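Local coordinates for protein ZmpA Glycopeptidase (Clostridium perfringens, PDB 6XSX) that is the M60 peptidase module of a multidomain glycopeptidase, a metalloprotease that probably cleaves the protein backbone of glycosylated substrates, at residues A[78-86]-A[241-249]; A[297-308]-A[351-360]. All blocks are in the same frame, centred on the assembly; numbering follows the deposited sequence.

Contact 1: A[78-86]-A[241-249]. With EDO (1,2-ethanediol), chain D; EDO (1,2-ethanediol), chain H.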
loop_
_atom_site.group_PDB
_atom_site.type_symbol
_atom_site.label_atom_id
_atom_site.label_comp_id
_atom_site.label_asym_id
_atom_site.label_seq_id
_atom_site.Cartn_x
_atom_site.Cartn_y
_atom_site.Cartn_z
ATOM N N PHE A 78 20.240 -8.141 15.412
ATOM C CA PHE A 78 20.816 -6.821 15.598
ATOM C C PHE A 78 20.425 -5.969 14.395
ATOM O O PHE A 78 20.594 -6.395 13.248
ATOM C CB PHE A 78 22.340 -6.888 15.749
ATOM C CG PHE A 78 23.073 -5.571 15.600
ATOM C CD1 PHE A 78 22.949 -4.565 16.547
ATOM C CD2 PHE A 78 23.906 -5.338 14.511
ATOM C CE1 PHE A 78 23.616 -3.354 16.404
ATOM C CE2 PHE A 78 24.570 -4.126 14.366
ATOM C CZ PHE A 78 24.431 -3.135 15.315
ATOM N N LYS A 79 19.900 -4.771 14.675
ATOM C CA LYS A 79 19.528 -3.842 13.626
ATOM C C LYS A 79 20.277 -2.532 13.851
ATOM O O LYS A 79 20.016 -1.830 14.828
ATOM C CB LYS A 79 17.998 -3.693 13.577
ATOM C CG LYS A 79 17.435 -2.857 12.420
ATOM C CD LYS A 79 17.268 -1.394 12.787
ATOM C CE LYS A 79 16.627 -0.540 11.716
ATOM N NZ LYS A 79 17.580 -0.201 10.630
ATOM N N GLN A 80 21.218 -2.238 12.945
ATOM C CA GLN A 80 21.942 -0.978 12.907
ATOM C C GLN A 80 20.994 0.115 12.420
ATOM O O GLN A 80 20.225 -0.103 11.481
ATOM C CB GLN A 80 23.145 -1.112 11.973
ATOM C CG GLN A 80 23.674 0.213 11.424
ATOM C CD GLN A 80 24.416 1.048 12.440
ATOM O OE1 GLN A 80 25.400 0.603 13.040
ATOM N NE2 GLN A 80 23.958 2.281 12.629
ATOM N N MET A 81 21.051 1.287 13.066
ATOM C CA MET A 81 20.182 2.412 12.725
ATOM C C MET A 81 20.614 3.077 11.419
ATOM O O MET A 81 21.812 3.202 11.154
ATOM C CB MET A 81 20.176 3.474 13.837
ATOM C CG MET A 81 19.334 3.081 15.041
ATOM S SD MET A 81 17.655 2.625 14.537
ATOM C CE MET A 81 16.938 4.241 14.250
ATOM N N ASP A 82 19.614 3.505 10.628
ATOM C CA ASP A 82 19.765 4.471 9.545
ATOM C C ASP A 82 20.770 4.019 8.485
ATOM O O ASP A 82 21.606 4.812 8.039
ATOM C CB ASP A 82 20.149 5.851 10.082
ATOM C CG ASP A 82 19.632 7.002 9.234
ATOM O OD1 ASP A 82 19.137 6.741 8.116
ATOM O OD2 ASP A 82 19.733 8.152 9.706
ATOM N N SER A 83 20.653 2.755 8.060
ATOM C CA SER A 83 21.390 2.249 6.918
ATOM C C SER A 83 20.628 2.596 5.641
ATOM O O SER A 83 19.432 2.874 5.690
ATOM C CB SER A 83 21.585 0.757 7.057
ATOM O OG SER A 83 22.111 0.200 5.868
ATOM N N GLN A 84 21.317 2.567 4.493
ATOM C CA GLN A 84 20.629 2.651 3.213
ATOM C C GLN A 84 19.856 1.351 2.991
ATOM O O GLN A 84 18.908 1.318 2.210
ATOM C CB GLN A 84 21.605 2.930 2.065
ATOM C CG GLN A 84 22.400 1.697 1.667
ATOM C CD GLN A 84 23.467 1.966 0.636
ATOM O OE1 GLN A 84 24.655 1.939 0.943
ATOM N NE2 GLN A 84 23.054 2.227 -0.597
ATOM N N HIS A 85 20.279 0.293 3.702
ATOM C CA HIS A 85 19.622 -1.006 3.697
ATOM C C HIS A 85 18.826 -1.173 4.993
ATOM O O HIS A 85 18.539 -0.193 5.678
ATOM C CB HIS A 85 20.659 -2.121 3.486
ATOM C CG HIS A 85 21.503 -1.929 2.266
ATOM N ND1 HIS A 85 20.964 -1.852 0.986
ATOM C CD2 HIS A 85 22.842 -1.808 2.115
ATOM C CE1 HIS A 85 21.932 -1.680 0.108
ATOM N NE2 HIS A 85 23.094 -1.655 0.771
ATOM N N ASN A 86 18.483 -2.421 5.327
ATOM C CA ASN A 86 17.672 -2.712 6.501
ATOM C C ASN A 86 18.513 -2.666 7.781
ATOM O O ASN A 86 17.974 -2.406 8.861
ATOM C CB ASN A 86 16.904 -4.027 6.337
ATOM C CG ASN A 86 15.978 -4.031 5.137
ATOM O OD1 ASN A 86 15.241 -3.071 4.911
ATOM N ND2 ASN A 86 16.010 -5.102 4.359
ATOM N N ILE A 241 7.272 -3.768 8.949
ATOM C CA ILE A 241 8.271 -2.828 9.440
ATOM C C ILE A 241 8.349 -1.618 8.512
ATOM O O ILE A 241 8.562 -1.772 7.307
ATOM C CB ILE A 241 9.654 -3.509 9.548
ATOM C CG1 ILE A 241 9.616 -4.722 10.484
ATOM C CG2 ILE A 241 10.727 -2.500 9.962
ATOM C CD1 ILE A 241 10.633 -5.792 10.142
ATOM N N SER A 242 8.188 -0.424 9.102
ATOM C CA SER A 242 8.594 0.837 8.493
ATOM C C SER A 242 9.780 1.389 9.279
ATOM O O SER A 242 9.693 1.562 10.491
ATOM C CB SER A 242 7.460 1.836 8.468
ATOM O OG SER A 242 6.259 1.215 8.044
ATOM N N MET A 243 10.900 1.637 8.600
ATOM C CA MET A 243 12.093 2.065 9.313
ATOM C C MET A 243 12.783 3.204 8.565
ATOM O O MET A 243 12.657 3.339 7.347
ATOM C CB MET A 243 13.080 0.905 9.500
ATOM C CG MET A 243 13.595 0.339 8.195
ATOM S SD MET A 243 15.100 -0.660 8.368
ATOM C CE MET A 243 14.416 -2.226 8.905
ATOM N N LEU A 244 13.495 4.030 9.337
ATOM C CA LEU A 244 14.331 5.088 8.813
ATOM C C LEU A 244 15.449 4.447 7.999
ATOM O O LEU A 244 16.087 3.499 8.458
ATOM C CB LEU A 244 14.891 5.856 10.014
ATOM C CG LEU A 244 15.920 6.941 9.708
ATOM C CD1 LEU A 244 15.316 8.013 8.808
ATOM C CD2 LEU A 244 16.439 7.555 11.004
ATOM N N LYS A 245 15.667 4.974 6.792
ATOM C CA LYS A 245 16.769 4.529 5.957
ATOM C C LYS A 245 17.437 5.749 5.333
ATOM O O LYS A 245 16.825 6.807 5.198
ATOM C CB LYS A 245 16.256 3.618 4.842
ATOM C CG LYS A 245 15.782 2.236 5.257
ATOM C CD LYS A 245 15.602 1.336 4.049
ATOM C CE LYS A 245 14.890 0.045 4.380
ATOM N NZ LYS A 245 14.861 -0.844 3.199
ATOM N N TRP A 246 18.694 5.573 4.925
ATOM C CA TRP A 246 19.416 6.643 4.262
ATOM C C TRP A 246 19.142 6.538 2.764
ATOM O O TRP A 246 19.740 5.710 2.086
ATOM C CB TRP A 246 20.911 6.530 4.600
ATOM C CG TRP A 246 21.801 7.509 3.899
ATOM C CD1 TRP A 246 21.540 8.825 3.645
ATOM C CD2 TRP A 246 23.133 7.263 3.407
ATOM N NE1 TRP A 246 22.602 9.404 3.004
ATOM C CE2 TRP A 246 23.599 8.474 2.856
ATOM C CE3 TRP A 246 23.975 6.142 3.375
ATOM C CZ2 TRP A 246 24.860 8.583 2.265
ATOM C CZ3 TRP A 246 25.224 6.252 2.799
ATOM C CH2 TRP A 246 25.660 7.460 2.249
ATOM N N LEU A 247 18.216 7.360 2.258
ATOM C CA LEU A 247 17.730 7.148 0.904
ATOM C C LEU A 247 18.078 8.332 0.005
ATOM O O LEU A 247 17.543 8.439 -1.096
ATOM C CB LEU A 247 16.216 6.914 0.947
ATOM C CG LEU A 247 15.761 5.721 1.784
ATOM C CD1 LEU A 247 14.249 5.536 1.692
ATOM C CD2 LEU A 247 16.480 4.456 1.339
ATOM N N ASP A 248 19.000 9.190 0.464
ATOM C CA ASP A 248 19.279 10.463 -0.184
ATOM C C ASP A 248 19.541 10.269 -1.674
ATOM O O ASP A 248 19.076 11.067 -2.485
ATOM C CB ASP A 248 20.450 11.195 0.476
ATOM C CG ASP A 248 20.111 11.787 1.831
ATOM O OD1 ASP A 248 18.990 11.545 2.325
ATOM O OD2 ASP A 248 20.967 12.506 2.374
ATOM N N ASN A 249 20.282 9.206 -2.012
ATOM C CA ASN A 249 20.757 8.961 -3.366
ATOM C C ASN A 249 19.762 8.091 -4.137
ATOM O O ASN A 249 19.729 8.141 -5.365
ATOM C CB ASN A 249 22.172 8.363 -3.387
ATOM C CG ASN A 249 23.203 9.164 -2.612
ATOM O OD1 ASN A 249 23.244 10.391 -2.686
ATOM N ND2 ASN A 249 24.056 8.473 -1.871
HETATM C C1 EDO D . 15.133 -8.676 5.404
HETATM O O1 EDO D . 15.824 -9.680 4.699
HETATM C C2 EDO D . 16.072 -8.056 6.351
HETATM O O2 EDO D . 17.277 -7.669 5.711
HETATM C C1 EDO H . 1.870 3.799 6.652
HETATM O O1 EDO H . 2.349 4.927 7.394
HETATM C C2 EDO H . 2.577 2.491 6.825
HETATM O O2 EDO H . 3.992 2.516 6.619
HETATM O O HOH W 1 18.095 1.384 8.105
HETATM O O HOH W 2 16.784 2.711 10.958
HETATM O O HOH W 3 16.902 -0.428 1.566
#
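Lys79 and Met243 meet tip to tip in the tight half of this contact, the ammonium NZ lying 3.4 Å from the thioether SD. Bends at chi2 (-92°) and chi4 carry the lysine end back over its own loop, where NZ donates to Gln80 O and, from above the carbonyl plane, to Asn86 O at 2.9 Å. Two waters fill in the rest: one links Lys79 NZ and Asp82 N to Leu244 O, the other takes a weak bond from NZ and a bond from Ser83 N, an environment that would probably favour the charged ammonium. Beside them the carboxylate of Asp82 lies against Leu244, OD2 3.6 Å from CD2, while OD2 also forms a salt bridge with Arg111. The backbones are joined by Trp246 N donating to Ser83 O (2.9 Å), and an ST turn, His85 N to Ser83 OG, shapes the loop at that point. The extended, buried Lys245 runs alongside the carbonyl oxygens of Gln84 and His85 to the partly exposed Asn86, NZ donating to OD1 (2.8 Å).

Toward the solvent the packing thins. Gln84 CB rests on Trp246 O at 3.3 Å and approaches the indole obliquely, and the exposed His85 lays its ring over Gln84 CG. Asn86 ND2 donates to O2 of a 1,2-ethanediol (3.2 Å), probably from the crystallisation liquor. The arrangement is a loop between neighbouring antiparallel strands, 75-80 and 88-91, folded over the end of strand 240-244, a more distant strand of the same mixed sheet in the M60 peptidase module.

Contact 2: A[297-308]-A[351-360]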
loop_
_atom_site.group_PDB
_atom_site.type_symbol
_atom_site.label_atom_id
_atom_site.label_comp_id
_atom_site.label_asym_id
_atom_site.label_seq_id
_atom_site.Cartn_x
_atom_site.Cartn_y
_atom_site.Cartn_z
ATOM N N VAL A 297 2.219 -3.056 -11.870
ATOM C CA VAL A 297 1.011 -2.341 -12.248
ATOM C C VAL A 297 0.031 -2.435 -11.083
ATOM O O VAL A 297 -0.397 -1.405 -10.561
ATOM C CB VAL A 297 0.432 -2.842 -13.587
ATOM C CG1 VAL A 297 -0.934 -2.248 -13.878
ATOM C CG2 VAL A 297 1.381 -2.568 -14.749
ATOM N N THR A 298 -0.234 -3.674 -10.637
ATOM C CA THR A 298 -1.367 -3.977 -9.779
ATOM C C THR A 298 -1.162 -3.433 -8.365
ATOM O O THR A 298 -2.141 -3.203 -7.664
ATOM C CB THR A 298 -1.759 -5.464 -9.812
ATOM O OG1 THR A 298 -0.657 -6.283 -9.421
ATOM C CG2 THR A 298 -2.280 -5.910 -11.158
ATOM N N ASN A 299 0.091 -3.182 -7.957
ATOM C CA ASN A 299 0.356 -2.801 -6.575
ATOM C C ASN A 299 -0.119 -1.371 -6.291
ATOM O O ASN A 299 -0.294 -0.983 -5.134
ATOM C CB ASN A 299 1.783 -3.152 -6.135
ATOM C CG ASN A 299 1.981 -4.644 -5.922
ATOM O OD1 ASN A 299 1.014 -5.404 -5.861
ATOM N ND2 ASN A 299 3.226 -5.081 -5.791
ATOM N N ASN A 300 -0.358 -0.604 -7.356
ATOM C CA ASN A 300 -0.845 0.762 -7.264
ATOM C C ASN A 300 -2.284 0.801 -6.751
ATOM O O ASN A 300 -2.783 1.853 -6.360
ATOM C CB ASN A 300 -0.809 1.431 -8.637
ATOM C CG ASN A 300 0.601 1.572 -9.163
ATOM O OD1 ASN A 300 1.443 2.175 -8.513
ATOM N ND2 ASN A 300 0.864 1.012 -10.333
ATOM N N MET A 301 -2.974 -0.335 -6.817
ATOM C CA MET A 301 -4.360 -0.369 -6.386
ATOM C C MET A 301 -4.431 -0.024 -4.903
ATOM O O MET A 301 -5.444 0.519 -4.445
ATOM C CB MET A 301 -5.000 -1.738 -6.628
ATOM C CG MET A 301 -5.288 -2.011 -8.095
ATOM S SD MET A 301 -6.567 -0.915 -8.824
ATOM C CE MET A 301 -8.036 -1.624 -8.087
ATOM N N LEU A 302 -3.339 -0.316 -4.169
ATOM C CA LEU A 302 -3.339 -0.086 -2.731
ATOM C C LEU A 302 -3.290 1.412 -2.418
ATOM O O LEU A 302 -4.186 1.922 -1.744
ATOM C CB LEU A 302 -2.254 -0.895 -2.002
ATOM C CG LEU A 302 -2.283 -0.757 -0.475
ATOM C CD1 LEU A 302 -3.541 -1.381 0.120
ATOM C CD2 LEU A 302 -1.045 -1.358 0.176
ATOM N N PRO A 303 -2.264 2.186 -2.853
ATOM C CA PRO A 303 -2.268 3.625 -2.587
ATOM C C PRO A 303 -3.517 4.339 -3.121
ATOM O O PRO A 303 -4.024 5.244 -2.459
ATOM C CB PRO A 303 -0.929 4.115 -3.164
ATOM C CG PRO A 303 -0.525 3.037 -4.164
ATOM C CD PRO A 303 -1.043 1.750 -3.555
ATOM N N LEU A 304 -4.044 3.903 -4.282
ATOM C CA LEU A 304 -5.254 4.511 -4.834
ATOM C C LEU A 304 -6.432 4.340 -3.870
ATOM O O LEU A 304 -7.190 5.281 -3.669
ATOM C CB LEU A 304 -5.586 3.932 -6.215
ATOM C CG LEU A 304 -4.628 4.289 -7.352
ATOM C CD1 LEU A 304 -4.902 3.429 -8.579
ATOM C CD2 LEU A 304 -4.703 5.760 -7.716
ATOM N N HIS A 305 -6.561 3.146 -3.273
ATOM C CA HIS A 305 -7.637 2.834 -2.342
ATOM C C HIS A 305 -7.562 3.738 -1.117
ATOM O O HIS A 305 -8.586 4.292 -0.694
ATOM C CB HIS A 305 -7.630 1.343 -1.974
ATOM C CG HIS A 305 -8.553 0.939 -0.871
ATOM N ND1 HIS A 305 -9.927 0.929 -1.010
ATOM C CD2 HIS A 305 -8.296 0.475 0.374
ATOM C CE1 HIS A 305 -10.479 0.478 0.099
ATOM N NE2 HIS A 305 -9.494 0.210 0.978
ATOM N N PHE A 306 -6.337 3.899 -0.588
ATOM C CA PHE A 306 -6.088 4.707 0.593
ATOM C C PHE A 306 -6.394 6.174 0.307
ATOM O O PHE A 306 -6.813 6.894 1.212
ATOM C CB PHE A 306 -4.718 4.400 1.215
ATOM C CG PHE A 306 -4.782 3.348 2.297
ATOM C CD1 PHE A 306 -5.108 3.690 3.603
ATOM C CD2 PHE A 306 -4.560 2.010 2.006
ATOM C CE1 PHE A 306 -5.197 2.718 4.593
ATOM C CE2 PHE A 306 -4.651 1.037 2.993
ATOM C CZ PHE A 306 -4.959 1.397 4.289
ATOM N N GLU A 307 -6.190 6.594 -0.950
ATOM C CA GLU A 307 -6.612 7.911 -1.401
ATOM C C GLU A 307 -8.138 8.012 -1.369
ATOM O O GLU A 307 -8.694 8.965 -0.818
ATOM C CB GLU A 307 -6.036 8.201 -2.789
ATOM C CG GLU A 307 -4.614 8.724 -2.720
ATOM C CD GLU A 307 -3.873 8.842 -4.039
ATOM O OE1 GLU A 307 -4.234 8.113 -5.001
ATOM O OE2 GLU A 307 -2.929 9.657 -4.093
ATOM N N ARG A 308 -8.814 7.013 -1.942
ATOM C CA ARG A 308 -10.267 7.045 -2.038
ATOM C C ARG A 308 -10.912 7.023 -0.651
ATOM O O ARG A 308 -11.846 7.782 -0.405
ATOM C CB ARG A 308 -10.793 5.879 -2.877
ATOM C CG ARG A 308 -12.310 5.780 -2.904
ATOM C CD ARG A 308 -12.737 4.388 -3.332
ATOM N NE ARG A 308 -14.139 4.331 -3.723
ATOM C CZ ARG A 308 -14.728 3.313 -4.349
ATOM N NH1 ARG A 308 -14.046 2.222 -4.665
ATOM N NH2 ARG A 308 -16.009 3.392 -4.648
ATOM N N HIS A 351 -1.763 1.817 -17.083
ATOM C CA HIS A 351 -1.935 0.379 -17.163
ATOM C C HIS A 351 -2.908 -0.100 -16.092
ATOM O O HIS A 351 -3.628 -1.068 -16.320
ATOM C CB HIS A 351 -0.581 -0.351 -17.166
ATOM C CG HIS A 351 0.021 -0.426 -18.533
ATOM N ND1 HIS A 351 -0.329 -1.410 -19.442
ATOM C CD2 HIS A 351 0.904 0.376 -19.171
ATOM C CE1 HIS A 351 0.333 -1.224 -20.570
ATOM N NE2 HIS A 351 1.092 -0.131 -20.429
ATOM N N VAL A 352 -2.930 0.581 -14.937
ATOM C CA VAL A 352 -3.768 0.148 -13.823
ATOM C C VAL A 352 -5.192 0.690 -13.986
ATOM O O VAL A 352 -6.127 0.127 -13.416
ATOM C CB VAL A 352 -3.161 0.501 -12.446
ATOM C CG1 VAL A 352 -3.442 1.939 -12.032
ATOM C CG2 VAL A 352 -3.641 -0.460 -11.362
ATOM N N ALA A 353 -5.335 1.754 -14.802
ATOM C CA ALA A 353 -6.583 2.497 -14.961
ATOM C C ALA A 353 -7.801 1.578 -15.119
ATOM O O ALA A 353 -8.789 1.756 -14.405
ATOM C CB ALA A 353 -6.482 3.494 -16.094
ATOM N N PRO A 354 -7.804 0.593 -16.050
ATOM C CA PRO A 354 -8.981 -0.258 -16.253
ATOM C C PRO A 354 -9.435 -1.031 -15.013
ATOM O O PRO A 354 -10.626 -1.305 -14.845
ATOM C CB PRO A 354 -8.537 -1.236 -17.360
ATOM C CG PRO A 354 -7.018 -1.185 -17.322
ATOM C CD PRO A 354 -6.709 0.256 -16.977
ATOM N N LEU A 355 -8.462 -1.396 -14.171
ATOM C CA LEU A 355 -8.708 -2.162 -12.959
ATOM C C LEU A 355 -9.249 -1.228 -11.880
ATOM O O LEU A 355 -10.162 -1.590 -11.142
ATOM C CB LEU A 355 -7.405 -2.834 -12.505
ATOM C CG LEU A 355 -6.877 -3.930 -13.438
ATOM C CD1 LEU A 355 -5.477 -4.371 -13.034
ATOM C CD2 LEU A 355 -7.813 -5.124 -13.480
ATOM N N TRP A 356 -8.670 -0.029 -11.795
ATOM C CA TRP A 356 -9.130 0.977 -10.851
ATOM C C TRP A 356 -10.594 1.335 -11.123
ATOM O O TRP A 356 -11.393 1.469 -10.193
ATOM C CB TRP A 356 -8.209 2.204 -10.886
ATOM C CG TRP A 356 -8.629 3.288 -9.939
ATOM C CD1 TRP A 356 -8.949 4.577 -10.252
ATOM C CD2 TRP A 356 -8.809 3.164 -8.516
ATOM N NE1 TRP A 356 -9.279 5.271 -9.119
ATOM C CE2 TRP A 356 -9.222 4.427 -8.042
ATOM C CE3 TRP A 356 -8.656 2.117 -7.595
ATOM C CZ2 TRP A 356 -9.485 4.666 -6.692
ATOM C CZ3 TRP A 356 -8.923 2.354 -6.259
ATOM C CH2 TRP A 356 -9.331 3.614 -5.815
ATOM N N GLN A 357 -10.940 1.484 -12.409
ATOM C CA GLN A 357 -12.297 1.803 -12.830
ATOM C C GLN A 357 -13.287 0.743 -12.347
ATOM O O GLN A 357 -14.371 1.086 -11.877
ATOM C CB GLN A 357 -12.385 1.924 -14.351
ATOM C CG GLN A 357 -11.680 3.149 -14.905
ATOM C CD GLN A 357 -11.910 3.308 -16.386
ATOM O OE1 GLN A 357 -11.774 2.361 -17.156
ATOM N NE2 GLN A 357 -12.258 4.521 -16.795
ATOM N N LEU A 358 -12.924 -0.538 -12.498
ATOM C CA LEU A 358 -13.776 -1.629 -12.041
ATOM C C LEU A 358 -13.955 -1.561 -10.526
ATOM O O LEU A 358 -15.017 -1.921 -10.029
ATOM C CB LEU A 358 -13.196 -2.983 -12.473
ATOM C CG LEU A 358 -13.116 -3.218 -13.984
ATOM C CD1 LEU A 358 -12.412 -4.533 -14.313
ATOM C CD2 LEU A 358 -14.494 -3.169 -14.639
ATOM N N GLN A 359 -12.926 -1.080 -9.811
ATOM C CA GLN A 359 -12.954 -0.969 -8.358
ATOM C C GLN A 359 -13.786 0.242 -7.931
ATOM O O GLN A 359 -14.456 0.208 -6.901
ATOM C CB GLN A 359 -11.536 -0.887 -7.789
ATOM C CG GLN A 359 -11.475 -0.701 -6.276
ATOM C CD GLN A 359 -11.974 -1.896 -5.492
ATOM O OE1 GLN A 359 -12.095 -3.004 -6.006
ATOM N NE2 GLN A 359 -12.290 -1.672 -4.232
ATOM N N LEU A 360 -13.750 1.311 -8.728
ATOM C CA LEU A 360 -14.621 2.453 -8.478
ATOM C C LEU A 360 -16.078 2.008 -8.641
ATOM O O LEU A 360 -16.943 2.402 -7.864
ATOM C CB LEU A 360 -14.273 3.579 -9.461
ATOM C CG LEU A 360 -12.973 4.344 -9.190
ATOM C CD1 LEU A 360 -12.596 5.192 -10.402
ATOM C CD2 LEU A 360 -13.119 5.249 -7.975
HETATM O O HOH W 4 -11.838 1.454 -3.320
HETATM O O HOH W 5 -18.269 1.125 -5.389
#
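Trp356 presents one indole face to Leu304, whose CB stands 3.6 Å from the centroid of the six-membered ring and only 9° off its normal, a CH-pi contact. The opposite face is covered by Leu360 CG from the tryptophan's own helix. Met301 CE and Arg308 CB come up to the rim in the ring plane, so the indole is enclosed on both faces and at part of its edge. Bends at chi2 and chi3 turn the Met301 thioether into a hole formed by Val352, Leu355, Trp356 and Gln359; CE reaches Gln359 CB at 3.6 Å, and SD makes an edge-on Met-aromatic contact with the indole.

At one end Val297 CG1, from the preceding short helix 295-298, packs on Val352 CB (3.8 Å). At the other, Arg308 NH1 donates to Gln359 O (3.0 Å) from above the carbonyl plane, while Leu360 CD2 lies over one guanidinium face. A water bridges Arg308 NH1, His305 ND1 and Gln359 NE2; His305 NE2 is bound to Glu219, and Gln359 OE1 accepts from Trp366 N. The axes of helical segments 301-308 and 351-360 are 11.1 Å apart at closest approach and cross at -42°, a helix pair of the M60 peptidase module with Met301 as a single knob in a hole of its partner.

Contacts 1 and 2 follow one another along the chain and do not touch: their centres are 29 Å apart and their nearest atoms about 11 Å. The first lies where the loops following strands 75-80 and 240-244 of the mixed sheet meet, the second in the helical part, and both belong to the M60 peptidase module. Helix 277-286, which comes between them in sequence, carries an HExxH sequence (His281, Glu282, His285) that probably forms the zinc site of this metalloprotease, although no metal is bound to it here. Asn300 of contact 2 touches His281, whereas Leu247 of contact 1 comes near these residues without touching them. The two contacts thus approach the presumed catalytic helix from separate parts of the fold.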